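PDB 6NDS: 3-hydroxy-3-methylglutaryl-CoA lyase from Acinetobacter baumannii, which is a lyase of the HMGL-like family, with a TIM-barrel fold, and holds a zinc ion and coenzyme A in this structure. Local coordinates for residues Pro23-Gln28 against Thr213-Asn218; Thr116-Asn121 against Ala127-Gly132; Glu166-Val171 against Val200-Ser205. One frame throughout, in Å; residues are numbered along the deposited sequence.

Contact 1 of 3, residues Pro23-Gln28 against Thr213-Asn218. With ZN (zinc ion), chain H; COA (coenzyme A), chain B.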
loop_
_atom_site.group_PDB
_atom_site.type_symbol
_atom_site.label_atom_id
_atom_site.label_comp_id
_atom_site.label_asym_id
_atom_site.label_seq_id
_atom_site.Cartn_x
_atom_site.Cartn_y
_atom_site.Cartn_z
ATOM N N PRO A 23 15.687 2.471 13.519
ATOM C CA PRO A 23 16.689 3.305 14.198
ATOM C C PRO A 23 17.713 3.886 13.260
ATOM O O PRO A 23 18.411 4.824 13.653
ATOM C CB PRO A 23 17.343 2.346 15.201
ATOM C CG PRO A 23 16.304 1.242 15.410
ATOM C CD PRO A 23 15.716 1.086 14.031
ATOM N N ARG A 24 17.845 3.342 12.049
ATOM C CA ARG A 24 18.820 3.825 11.078
ATOM C C ARG A 24 18.088 4.509 9.919
ATOM O O ARG A 24 18.123 5.737 9.808
ATOM C CB ARG A 24 19.690 2.658 10.601
ATOM C CG ARG A 24 20.975 3.044 9.840
ATOM C CD ARG A 24 20.703 3.493 8.402
ATOM N NE ARG A 24 20.138 2.419 7.577
ATOM C CZ ARG A 24 19.714 2.592 6.330
ATOM N NH1 ARG A 24 19.792 3.791 5.762
ATOM N NH2 ARG A 24 19.228 1.566 5.643
ATOM N N ASP A 25 17.409 3.738 9.062
ATOM C CA ASP A 25 16.720 4.339 7.923
ATOM C C ASP A 25 15.635 5.293 8.395
ATOM O O ASP A 25 15.433 6.361 7.805
ATOM C CB ASP A 25 16.127 3.234 7.046
ATOM C CG ASP A 25 16.107 3.593 5.581
ATOM O OD1 ASP A 25 16.095 4.799 5.225
ATOM O OD2 ASP A 25 16.100 2.655 4.760
ATOM N N GLY A 26 14.941 4.925 9.473
ATOM C CA GLY A 26 13.854 5.755 9.957
ATOM C C GLY A 26 14.328 7.100 10.466
ATOM O O GLY A 26 13.751 8.137 10.144
ATOM N N LEU A 27 15.396 7.104 11.259
ATOM C CA LEU A 27 15.799 8.331 11.925
ATOM C C LEU A 27 16.738 9.195 11.098
ATOM O O LEU A 27 16.844 10.397 11.370
ATOM C CB LEU A 27 16.465 8.000 13.262
ATOM C CG LEU A 27 15.550 7.285 14.261
ATOM C CD1 LEU A 27 16.263 7.197 15.587
ATOM C CD2 LEU A 27 14.229 8.016 14.417
ATOM N N GLN A 28 17.400 8.636 10.083
ATOM C CA GLN A 28 18.413 9.435 9.391
ATOM C C GLN A 28 17.808 10.646 8.688
ATOM O O GLN A 28 18.478 11.677 8.554
ATOM C CB GLN A 28 19.183 8.564 8.400
ATOM C CG GLN A 28 18.348 8.062 7.268
ATOM C CD GLN A 28 19.088 7.094 6.363
ATOM O OE1 GLN A 28 20.151 6.565 6.715
ATOM N NE2 GLN A 28 18.521 6.851 5.186
ATOM N N THR A 213 18.295 -10.413 1.485
ATOM C CA THR A 213 17.342 -9.462 2.051
ATOM C C THR A 213 16.791 -8.558 0.953
ATOM O O THR A 213 17.538 -8.088 0.087
ATOM C CB THR A 213 17.989 -8.578 3.138
ATOM O OG1 THR A 213 18.445 -9.392 4.231
ATOM C CG2 THR A 213 16.975 -7.545 3.689
ATOM N N LEU A 214 15.482 -8.302 0.992
ATOM C CA LEU A 214 14.857 -7.284 0.161
ATOM C C LEU A 214 14.493 -6.093 1.038
ATOM O O LEU A 214 13.905 -6.264 2.113
ATOM C CB LEU A 214 13.594 -7.808 -0.532
ATOM C CG LEU A 214 13.725 -8.591 -1.842
ATOM C CD1 LEU A 214 14.524 -7.802 -2.871
ATOM C CD2 LEU A 214 14.329 -9.954 -1.604
ATOM N N HIS A 215 14.814 -4.891 0.561
ATOM C CA HIS A 215 14.629 -3.644 1.310
ATOM C C HIS A 215 13.804 -2.690 0.439
ATOM O O HIS A 215 14.351 -1.976 -0.403
ATOM C CB HIS A 215 16.012 -3.105 1.653
ATOM C CG HIS A 215 16.032 -1.778 2.353
ATOM N ND1 HIS A 215 16.465 -1.641 3.656
ATOM C CD2 HIS A 215 15.770 -0.522 1.908
ATOM C CE1 HIS A 215 16.428 -0.363 3.997
ATOM N NE2 HIS A 215 16.005 0.338 2.957
ATOM N N PHE A 216 12.483 -2.689 0.617
ATOM C CA PHE A 216 11.592 -1.883 -0.217
ATOM C C PHE A 216 11.163 -0.597 0.486
ATOM O O PHE A 216 10.846 -0.589 1.677
ATOM C CB PHE A 216 10.335 -2.680 -0.607
ATOM C CG PHE A 216 10.600 -3.846 -1.514
ATOM C CD1 PHE A 216 11.030 -3.645 -2.821
ATOM C CD2 PHE A 216 10.353 -5.143 -1.089
ATOM C CE1 PHE A 216 11.255 -4.733 -3.675
ATOM C CE2 PHE A 216 10.559 -6.232 -1.945
ATOM C CZ PHE A 216 11.016 -6.024 -3.237
ATOM N N HIS A 217 11.156 0.499 -0.256
ATOM C CA HIS A 217 10.475 1.702 0.198
ATOM C C HIS A 217 9.110 1.787 -0.493
ATOM O O HIS A 217 8.877 1.160 -1.535
ATOM C CB HIS A 217 11.341 2.945 -0.065
ATOM C CG HIS A 217 12.534 3.063 0.850
ATOM N ND1 HIS A 217 12.568 3.941 1.918
ATOM C CD2 HIS A 217 13.727 2.422 0.860
ATOM C CE1 HIS A 217 13.727 3.833 2.542
ATOM N NE2 HIS A 217 14.445 2.907 1.928
ATOM N N ASN A 218 8.182 2.525 0.126
ATOM C CA ASN A 218 6.781 2.532 -0.291
ATOM C C ASN A 218 6.398 3.795 -1.069
ATOM O O ASN A 218 5.221 4.192 -1.088
ATOM C CB ASN A 218 5.868 2.368 0.925
ATOM C CG ASN A 218 4.439 2.014 0.534
ATOM O OD1 ASN A 218 4.213 1.196 -0.363
ATOM N ND2 ASN A 218 3.470 2.638 1.195
HETATM ZN ZN ZN H . 16.448 2.458 2.719
HETATM N N1A COA B . 32.433 8.163 9.722
HETATM C C2A COA B . 32.817 9.336 10.246
HETATM N N3A COA B . 33.683 10.230 9.772
HETATM C C4A COA B . 34.187 9.820 8.597
HETATM C C5A COA B . 33.887 8.654 7.926
HETATM C C6A COA B . 32.957 7.785 8.528
HETATM N N6A COA B . 32.586 6.624 7.998
HETATM N N7A COA B . 34.611 8.579 6.743
HETATM C C8A COA B . 35.321 9.684 6.718
HETATM N N9A COA B . 35.105 10.478 7.819
HETATM C C1B COA B . 35.739 11.759 8.139
HETATM C C2B COA B . 37.265 11.709 8.194
HETATM O O2B COA B . 37.798 11.183 9.390
HETATM C C3B COA B . 37.581 13.183 7.957
HETATM O O3B COA B . 37.232 13.960 9.098
HETATM P P3B COA B . 37.992 15.389 9.064
HETATM O O7A COA B . 37.176 16.334 8.201
HETATM O O8A COA B . 39.361 15.114 8.471
HETATM O O9A COA B . 38.081 15.856 10.505
HETATM C C4B COA B . 36.644 13.431 6.787
HETATM O O4B COA B . 35.431 12.712 7.145
HETATM C C5B COA B . 37.184 12.838 5.512
HETATM O O5B COA B . 36.285 13.130 4.433
HETATM P P1A COA B . 36.403 12.209 3.132
HETATM O O1A COA B . 37.103 10.935 3.464
HETATM O O2A COA B . 36.862 13.030 1.972
HETATM O O3A COA B . 34.849 11.869 2.960
HETATM P P2A COA B . 33.608 12.755 2.485
HETATM O O4A COA B . 33.693 12.934 1.006
HETATM O O5A COA B . 33.472 13.963 3.353
HETATM O O6A COA B . 32.410 11.756 2.860
HETATM C CBP COA B . 31.480 9.583 3.202
HETATM C CCP COA B . 32.411 10.409 2.322
HETATM C CDP COA B . 31.276 8.190 2.595
HETATM C CEP COA B . 32.107 9.435 4.593
HETATM C CAP COA B . 30.148 10.331 3.294
HETATM O OAP COA B . 29.704 10.645 1.982
HETATM C C9P COA B . 29.059 9.543 4.004
HETATM O O9P COA B . 29.108 9.364 5.217
HETATM N N8P COA B . 28.072 9.088 3.248
HETATM C C7P COA B . 27.022 8.214 3.753
HETATM C C6P COA B . 25.690 8.919 3.787
HETATM C C5P COA B . 24.564 7.978 4.157
HETATM O O5P COA B . 24.652 7.249 5.144
HETATM N N4P COA B . 23.485 7.996 3.366
HETATM C C3P COA B . 22.243 7.294 3.660
HETATM C C2P COA B . 22.443 5.805 3.801
HETATM S S1P COA B . 23.286 5.095 2.365
HETATM O O HOH W 1 16.914 4.624 2.664
#

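Contact 2 of 3, residues Thr116-Asn121 against Ala127-Gly132. With COA (coenzyme A), chain B.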
loop_
_atom_site.group_PDB
_atom_site.type_symbol
_atom_site.label_atom_id
_atom_site.label_comp_id
_atom_site.label_asym_id
_atom_site.label_seq_id
_atom_site.Cartn_x
_atom_site.Cartn_y
_atom_site.Cartn_z
ATOM N N THR A 116 25.588 7.753 -10.433
ATOM C CA THR A 116 25.203 9.098 -10.007
ATOM C C THR A 116 24.762 9.104 -8.551
ATOM O O THR A 116 25.147 9.985 -7.772
ATOM C CB THR A 116 24.080 9.642 -10.889
ATOM O OG1 THR A 116 24.504 9.681 -12.254
ATOM C CG2 THR A 116 23.694 11.041 -10.432
ATOM N N HIS A 117 23.936 8.129 -8.162
ATOM C CA HIS A 117 23.492 8.070 -6.777
ATOM C C HIS A 117 24.644 7.740 -5.829
ATOM O O HIS A 117 24.698 8.266 -4.714
ATOM C CB HIS A 117 22.362 7.050 -6.633
ATOM C CG HIS A 117 21.703 7.070 -5.293
ATOM N ND1 HIS A 117 22.061 6.212 -4.276
ATOM C CD2 HIS A 117 20.709 7.846 -4.800
ATOM C CE1 HIS A 117 21.319 6.462 -3.211
ATOM N NE2 HIS A 117 20.487 7.445 -3.505
ATOM N N ASN A 118 25.564 6.861 -6.239
ATOM C CA ASN A 118 26.698 6.564 -5.367
ATOM C C ASN A 118 27.554 7.804 -5.141
ATOM O O ASN A 118 28.029 8.045 -4.024
ATOM C CB ASN A 118 27.548 5.431 -5.947
ATOM C CG ASN A 118 28.239 4.622 -4.860
ATOM O OD1 ASN A 118 27.582 3.951 -4.058
ATOM N ND2 ASN A 118 29.564 4.700 -4.811
ATOM N N LEU A 119 27.767 8.599 -6.187
ATOM C CA LEU A 119 28.509 9.846 -6.017
ATOM C C LEU A 119 27.744 10.832 -5.137
ATOM O O LEU A 119 28.339 11.500 -4.285
ATOM C CB LEU A 119 28.818 10.461 -7.380
ATOM C CG LEU A 119 29.883 9.751 -8.218
ATOM C CD1 LEU A 119 29.815 10.204 -9.670
ATOM C CD2 LEU A 119 31.274 10.012 -7.637
ATOM N N ALA A 120 26.424 10.931 -5.314
ATOM C CA ALA A 120 25.646 11.873 -4.510
ATOM C C ALA A 120 25.614 11.476 -3.039
ATOM O O ALA A 120 25.604 12.345 -2.162
ATOM C CB ALA A 120 24.218 11.970 -5.045
ATOM N N ASN A 121 25.602 10.178 -2.755
ATOM C CA ASN A 121 25.386 9.639 -1.419
ATOM C C ASN A 121 26.689 9.354 -0.687
ATOM O O ASN A 121 26.810 9.652 0.507
ATOM C CB ASN A 121 24.562 8.348 -1.525
ATOM C CG ASN A 121 23.922 7.940 -0.215
ATOM O OD1 ASN A 121 23.478 8.784 0.563
ATOM N ND2 ASN A 121 23.862 6.632 0.030
ATOM N N ALA A 127 33.588 1.913 -8.053
ATOM C CA ALA A 127 34.899 1.279 -7.952
ATOM C C ALA A 127 35.603 1.690 -6.668
ATOM O O ALA A 127 36.255 0.864 -6.016
ATOM C CB ALA A 127 35.767 1.633 -9.163
ATOM N N GLN A 128 35.486 2.966 -6.290
ATOM C CA GLN A 128 36.086 3.421 -5.039
ATOM C C GLN A 128 35.395 2.795 -3.839
ATOM O O GLN A 128 36.054 2.453 -2.853
ATOM C CB GLN A 128 36.041 4.943 -4.947
ATOM C CG GLN A 128 36.960 5.628 -5.943
ATOM C CD GLN A 128 36.776 7.133 -5.992
ATOM O OE1 GLN A 128 35.664 7.631 -6.160
ATOM N NE2 GLN A 128 37.875 7.866 -5.854
ATOM N N SER A 129 34.069 2.642 -3.899
ATOM C CA SER A 129 33.363 1.963 -2.816
ATOM C C SER A 129 33.893 0.546 -2.636
ATOM O O SER A 129 34.172 0.111 -1.511
ATOM C CB SER A 129 31.857 1.950 -3.092
ATOM O OG SER A 129 31.261 3.200 -2.757
ATOM N N PHE A 130 34.072 -0.182 -3.742
ATOM C CA PHE A 130 34.533 -1.560 -3.618
ATOM C C PHE A 130 36.004 -1.643 -3.234
ATOM O O PHE A 130 36.414 -2.618 -2.591
ATOM C CB PHE A 130 34.246 -2.341 -4.901
ATOM C CG PHE A 130 33.055 -3.256 -4.778
ATOM C CD1 PHE A 130 33.158 -4.450 -4.079
ATOM C CD2 PHE A 130 31.831 -2.911 -5.327
ATOM C CE1 PHE A 130 32.066 -5.289 -3.936
ATOM C CE2 PHE A 130 30.732 -3.747 -5.185
ATOM C CZ PHE A 130 30.851 -4.937 -4.494
ATOM N N ALA A 131 36.812 -0.642 -3.602
ATOM C CA ALA A 131 38.174 -0.584 -3.080
ATOM C C ALA A 131 38.174 -0.499 -1.555
ATOM O O ALA A 131 38.988 -1.148 -0.886
ATOM C CB ALA A 131 38.928 0.599 -3.688
ATOM N N GLY A 132 37.268 0.299 -0.986
ATOM C CA GLY A 132 37.151 0.335 0.463
ATOM C C GLY A 132 36.671 -0.987 1.038
ATOM O O GLY A 132 37.201 -1.467 2.045
HETATM N N1A COA B . 32.433 8.163 9.722
HETATM C C2A COA B . 32.817 9.336 10.246
HETATM N N3A COA B . 33.683 10.230 9.772
HETATM C C4A COA B . 34.187 9.820 8.597
HETATM C C5A COA B . 33.887 8.654 7.926
HETATM C C6A COA B . 32.957 7.785 8.528
HETATM N N6A COA B . 32.586 6.624 7.998
HETATM N N7A COA B . 34.611 8.579 6.743
HETATM C C8A COA B . 35.321 9.684 6.718
HETATM N N9A COA B . 35.105 10.478 7.819
HETATM C C1B COA B . 35.739 11.759 8.139
HETATM C C2B COA B . 37.265 11.709 8.194
HETATM O O2B COA B . 37.798 11.183 9.390
HETATM C C3B COA B . 37.581 13.183 7.957
HETATM O O3B COA B . 37.232 13.960 9.098
HETATM P P3B COA B . 37.992 15.389 9.064
HETATM O O7A COA B . 37.176 16.334 8.201
HETATM O O8A COA B . 39.361 15.114 8.471
HETATM O O9A COA B . 38.081 15.856 10.505
HETATM C C4B COA B . 36.644 13.431 6.787
HETATM O O4B COA B . 35.431 12.712 7.145
HETATM C C5B COA B . 37.184 12.838 5.512
HETATM O O5B COA B . 36.285 13.130 4.433
HETATM P P1A COA B . 36.403 12.209 3.132
HETATM O O1A COA B . 37.103 10.935 3.464
HETATM O O2A COA B . 36.862 13.030 1.972
HETATM O O3A COA B . 34.849 11.869 2.960
HETATM P P2A COA B . 33.608 12.755 2.485
HETATM O O4A COA B . 33.693 12.934 1.006
HETATM O O5A COA B . 33.472 13.963 3.353
HETATM O O6A COA B . 32.410 11.756 2.860
HETATM C CBP COA B . 31.480 9.583 3.202
HETATM C CCP COA B . 32.411 10.409 2.322
HETATM C CDP COA B . 31.276 8.190 2.595
HETATM C CEP COA B . 32.107 9.435 4.593
HETATM C CAP COA B . 30.148 10.331 3.294
HETATM O OAP COA B . 29.704 10.645 1.982
HETATM C C9P COA B . 29.059 9.543 4.004
HETATM O O9P COA B . 29.108 9.364 5.217
HETATM N N8P COA B . 28.072 9.088 3.248
HETATM C C7P COA B . 27.022 8.214 3.753
HETATM C C6P COA B . 25.690 8.919 3.787
HETATM C C5P COA B . 24.564 7.978 4.157
HETATM O O5P COA B . 24.652 7.249 5.144
HETATM N N4P COA B . 23.485 7.996 3.366
HETATM C C3P COA B . 22.243 7.294 3.660
HETATM C C2P COA B . 22.443 5.805 3.801
HETATM S S1P COA B . 23.286 5.095 2.365
#

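Contact 3 of 3, residues Glu166-Val171 against Val200-Ser205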
loop_
_atom_site.group_PDB
_atom_site.type_symbol
_atom_site.label_atom_id
_atom_site.label_comp_id
_atom_site.label_asym_id
_atom_site.label_seq_id
_atom_site.Cartn_x
_atom_site.Cartn_y
_atom_site.Cartn_z
ATOM N N GLU A 166 24.091 -5.022 -14.402
ATOM C CA GLU A 166 24.994 -4.315 -13.500
ATOM C C GLU A 166 24.710 -4.668 -12.045
ATOM O O GLU A 166 25.646 -4.829 -11.250
ATOM C CB GLU A 166 24.891 -2.805 -13.730
ATOM C CG GLU A 166 25.684 -1.953 -12.736
ATOM C CD GLU A 166 27.194 -2.118 -12.862
ATOM O OE1 GLU A 166 27.664 -2.781 -13.814
ATOM O OE2 GLU A 166 27.919 -1.566 -12.007
ATOM N N VAL A 167 23.430 -4.777 -11.673
ATOM C CA VAL A 167 23.072 -5.244 -10.334
ATOM C C VAL A 167 23.707 -6.601 -10.057
ATOM O O VAL A 167 24.349 -6.806 -9.022
ATOM C CB VAL A 167 21.542 -5.299 -10.177
ATOM C CG1 VAL A 167 21.163 -6.019 -8.888
ATOM C CG2 VAL A 167 20.963 -3.881 -10.219
ATOM N N PHE A 168 23.558 -7.543 -10.994
ATOM C CA PHE A 168 24.108 -8.883 -10.793
ATOM C C PHE A 168 25.632 -8.859 -10.708
ATOM O O PHE A 168 26.228 -9.622 -9.938
ATOM C CB PHE A 168 23.640 -9.807 -11.917
ATOM C CG PHE A 168 22.137 -9.856 -12.076
ATOM C CD1 PHE A 168 21.562 -10.032 -13.327
ATOM C CD2 PHE A 168 21.303 -9.723 -10.973
ATOM C CE1 PHE A 168 20.184 -10.070 -13.474
ATOM C CE2 PHE A 168 19.926 -9.763 -11.116
ATOM C CZ PHE A 168 19.367 -9.936 -12.366
ATOM N N SER A 169 26.282 -7.994 -11.493
ATOM C CA SER A 169 27.734 -7.871 -11.428
ATOM C C SER A 169 28.189 -7.391 -10.054
ATOM O O SER A 169 29.211 -7.855 -9.532
ATOM C CB SER A 169 28.220 -6.920 -12.520
ATOM O OG SER A 169 29.613 -6.703 -12.423
ATOM N N LEU A 170 27.443 -6.460 -9.456
ATOM C CA LEU A 170 27.789 -5.973 -8.124
ATOM C C LEU A 170 27.570 -7.052 -7.071
ATOM O O LEU A 170 28.392 -7.217 -6.166
ATOM C CB LEU A 170 26.973 -4.721 -7.803
ATOM C CG LEU A 170 27.247 -3.539 -8.735
ATOM C CD1 LEU A 170 26.178 -2.463 -8.561
ATOM C CD2 LEU A 170 28.634 -2.966 -8.503
ATOM N N VAL A 171 26.467 -7.797 -7.171
ATOM C CA VAL A 171 26.261 -8.932 -6.273
ATOM C C VAL A 171 27.423 -9.916 -6.385
ATOM O O VAL A 171 27.966 -10.384 -5.376
ATOM C CB VAL A 171 24.917 -9.619 -6.569
ATOM C CG1 VAL A 171 24.832 -10.930 -5.788
ATOM C CG2 VAL A 171 23.751 -8.696 -6.213
ATOM N N VAL A 200 14.597 -11.105 -8.304
ATOM C CA VAL A 200 14.772 -11.987 -7.154
ATOM C C VAL A 200 14.992 -13.429 -7.605
ATOM O O VAL A 200 15.832 -14.143 -7.041
ATOM C CB VAL A 200 13.579 -11.871 -6.193
ATOM C CG1 VAL A 200 13.634 -12.980 -5.150
ATOM C CG2 VAL A 200 13.572 -10.496 -5.512
ATOM N N SER A 201 14.229 -13.893 -8.603
ATOM C CA SER A 201 14.456 -15.241 -9.120
ATOM C C SER A 201 15.895 -15.412 -9.568
ATOM O O SER A 201 16.520 -16.442 -9.293
ATOM C CB SER A 201 13.504 -15.550 -10.278
ATOM O OG SER A 201 12.159 -15.540 -9.833
ATOM N N HIS A 202 16.446 -14.408 -10.248
ATOM C CA HIS A 202 17.804 -14.560 -10.757
ATOM C C HIS A 202 18.819 -14.539 -9.621
ATOM O O HIS A 202 19.750 -15.353 -9.601
ATOM C CB HIS A 202 18.115 -13.474 -11.783
ATOM C CG HIS A 202 19.489 -13.586 -12.372
ATOM N ND1 HIS A 202 19.790 -14.452 -13.401
ATOM C CD2 HIS A 202 20.648 -12.964 -12.054
ATOM C CE1 HIS A 202 21.070 -14.342 -13.707
ATOM N NE2 HIS A 202 21.613 -13.444 -12.906
ATOM N N VAL A 203 18.653 -13.629 -8.659
ATOM C CA VAL A 203 19.623 -13.564 -7.574
ATOM C C VAL A 203 19.559 -14.830 -6.726
ATOM O O VAL A 203 20.592 -15.308 -6.242
ATOM C CB VAL A 203 19.422 -12.283 -6.739
ATOM C CG1 VAL A 203 20.340 -12.282 -5.544
ATOM C CG2 VAL A 203 19.717 -11.064 -7.594
ATOM N N LEU A 204 18.372 -15.422 -6.565
ATOM C CA LEU A 204 18.267 -16.697 -5.850
ATOM C C LEU A 204 18.868 -17.878 -6.613
ATOM O O LEU A 204 18.876 -18.992 -6.076
ATOM C CB LEU A 204 16.805 -16.991 -5.501
ATOM C CG LEU A 204 16.265 -16.068 -4.401
ATOM C CD1 LEU A 204 14.776 -16.312 -4.149
ATOM C CD2 LEU A 204 17.067 -16.207 -3.101
ATOM N N SER A 205 19.357 -17.687 -7.838
ATOM C CA SER A 205 20.204 -18.696 -8.461
ATOM C C SER A 205 21.668 -18.533 -8.075
ATOM O O SER A 205 22.485 -19.405 -8.397
ATOM C CB SER A 205 20.070 -18.642 -9.986
ATOM O OG SER A 205 20.811 -17.559 -10.519
#

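Contact 1 of 3, residues Pro23-Gln28 against Thr213-Asn218
Asp-25, His-215 and His-217 meet on one zinc ion, and the metal is what joins the helical segment 23-28 to the strand segment 213-218. Asp-25 OD2 binds the zinc at 2.1 Å. From the other side come His-215 NE2 at 2.2 Å and His-217 NE2, also at 2.2 Å. The carboxylate lies nearly in the plane of the His-215 ring (18° apart) but is turned 66° from that of His-217. His-215 has its CG anti to the backbone N (chi1 176°), which carries the imidazole off the strand toward Asp-25. A water 2.2 Å from the zinc donates a 2.7 Å hydrogen bond to Asp-25 OD1, and two more atoms from elsewhere also bind the metal. Behind this shell His-215 ND1 bonds Asp-239, His-217 ND1 bonds the carbonyl of Ser-255, and Asn-257 reaches Asp-25 OD2.

The coenzyme A side is looser. The bent chain of Arg-24 lays its guanidinium over Asp-25 CB; NH2 stands 3.4 Å from Asp-25 OD2, the oxygen well out of the guanidinium plane, so only charges attract, while NE pairs with Glu-55. Arg-24 NH1 gives a hydrogen bond to Gln-28 OE1, which sits at the guanidinium edge. Gln-28 OE1 meets the ligand only at van der Waals range, 3.8 Å from its C3P. With one carboxylate oxygen on the metal, the other on the metal's water, and both ND1 atoms engaged behind, the three side chains have little freedom to rotate, consistent with a preorganised zinc site.

Contact 2 of 3, residues Thr116-Asn121 against Ala127-Gly132
Between segments 116-121 and 127-132, on helices 115-122 and 126-140, the CA atoms of Asn-118 and Ser-129 are the nearest pair, 8.5 Å apart. The bridge between them is a single polar link: Asn-118 ND2 donates to Ser-129 OG over 3.1 Å. The bond is almost straight (175° at the hydrogen), and the hydroxyl oxygen lies in the plane of the amide. Asn-118 reaches it with CG anti to the backbone N (chi1 -150°), which turns the amide off its own helix and across to the next. Both groups are buried, and the rest of the Asn-118 amide is also used: OD1 accepts from the backbone N of Ser-112, and ND2 donates to the carbonyl of Met-124 as well. One flat group thus ties together the end of a strand, the turn between two helices and the second helix.

In the TIM-barrel order these two helices follow strand 106-112 and lead to strand 145-151; Asn-118 and Ser-129 both touch Leu-111 of the first strand.

Helix 115-122 also has a side turned to coenzyme A, carried by Asn-121. Its backbone O accepts from the ligand N8P at 3.1 Å, with a weak bond from OAP in addition. Asn-121 OD1 takes the ligand N4P at 2.9 Å, so backbone and side chain of one residue hold two successive amides of the pantetheine arm. On the second helix, Phe-130 stacks on His-173 of helix 164-176.

Contact 3 of 3, residues Glu166-Val171 against Val200-Ser205
His-202 sets its CD2 over the centre of the Phe-168 ring, 3.1 Å above the plane. From there CD2 lies about equally far from all six ring carbons, 3.3 Å from Phe-168 CE1. The imidazole is inclined, its plane at 37° to the phenyl ring, and the two ring centroids are 3.9 Å apart, so one corner of the histidine does most of the touching; NE2 follows above Phe-168 CD1. Val-203 adds an apolar contact, its CG2 meeting Phe-168 CE2 at 3.8 Å. Phe-168 is therefore gripped by two consecutive residues, a solvent-exposed histidine and a buried valine.

The torsions bring the rings together. His-202 has CG anti to the backbone N (chi1 -179°), which swings the imidazole over the phenyl ring, while Phe-168 points its CG away from its own carbonyl carbon (chi1 -55°) and across to the other helix. The backbone carbonyl of His-202 is tied down in turn: its O accepts from Ser-205 OG at 2.6 Å, in the carbonyl plane, and from Ser-205 N, where the chain leaves helix 193-203.

Phe-168 and Val-203 also have the nearest CA atoms, 7.2 Å apart. The segments belong to helices 164-176 and 193-203, successive outer helices of the barrel with strand 182-186 between them in sequence. Beneath the aromatic pair, Val-171 and Val-203 both rest on Leu-184 of that strand, and Val-203 reaches on to Leu-212 of strand 212-216.

In the fold
Contacts 2 and 3 are both nested within the long stretch of chain that contact 1 closes. Contacts 1 and 2 share coenzyme A: their centres are 19 Å apart and their nearest atoms about 7 Å, without touching, yet the ligand arm runs from one to the other, and the side chain of Asn-118 is about 13 Å from the zinc. Contact 3, centred about 20 Å from contact 1, packs behind the metal strand, where Val-200 CG2 meets Leu-214 CD1 at 3.9 Å. Contacts 2 and 3 follow in series and touch through Phe-130 CZ, 3.7 Å from Leu-170 O. Contact 3 thus touches both of the others, the helix pair of contact 2 and the segment that carries two zinc ligands.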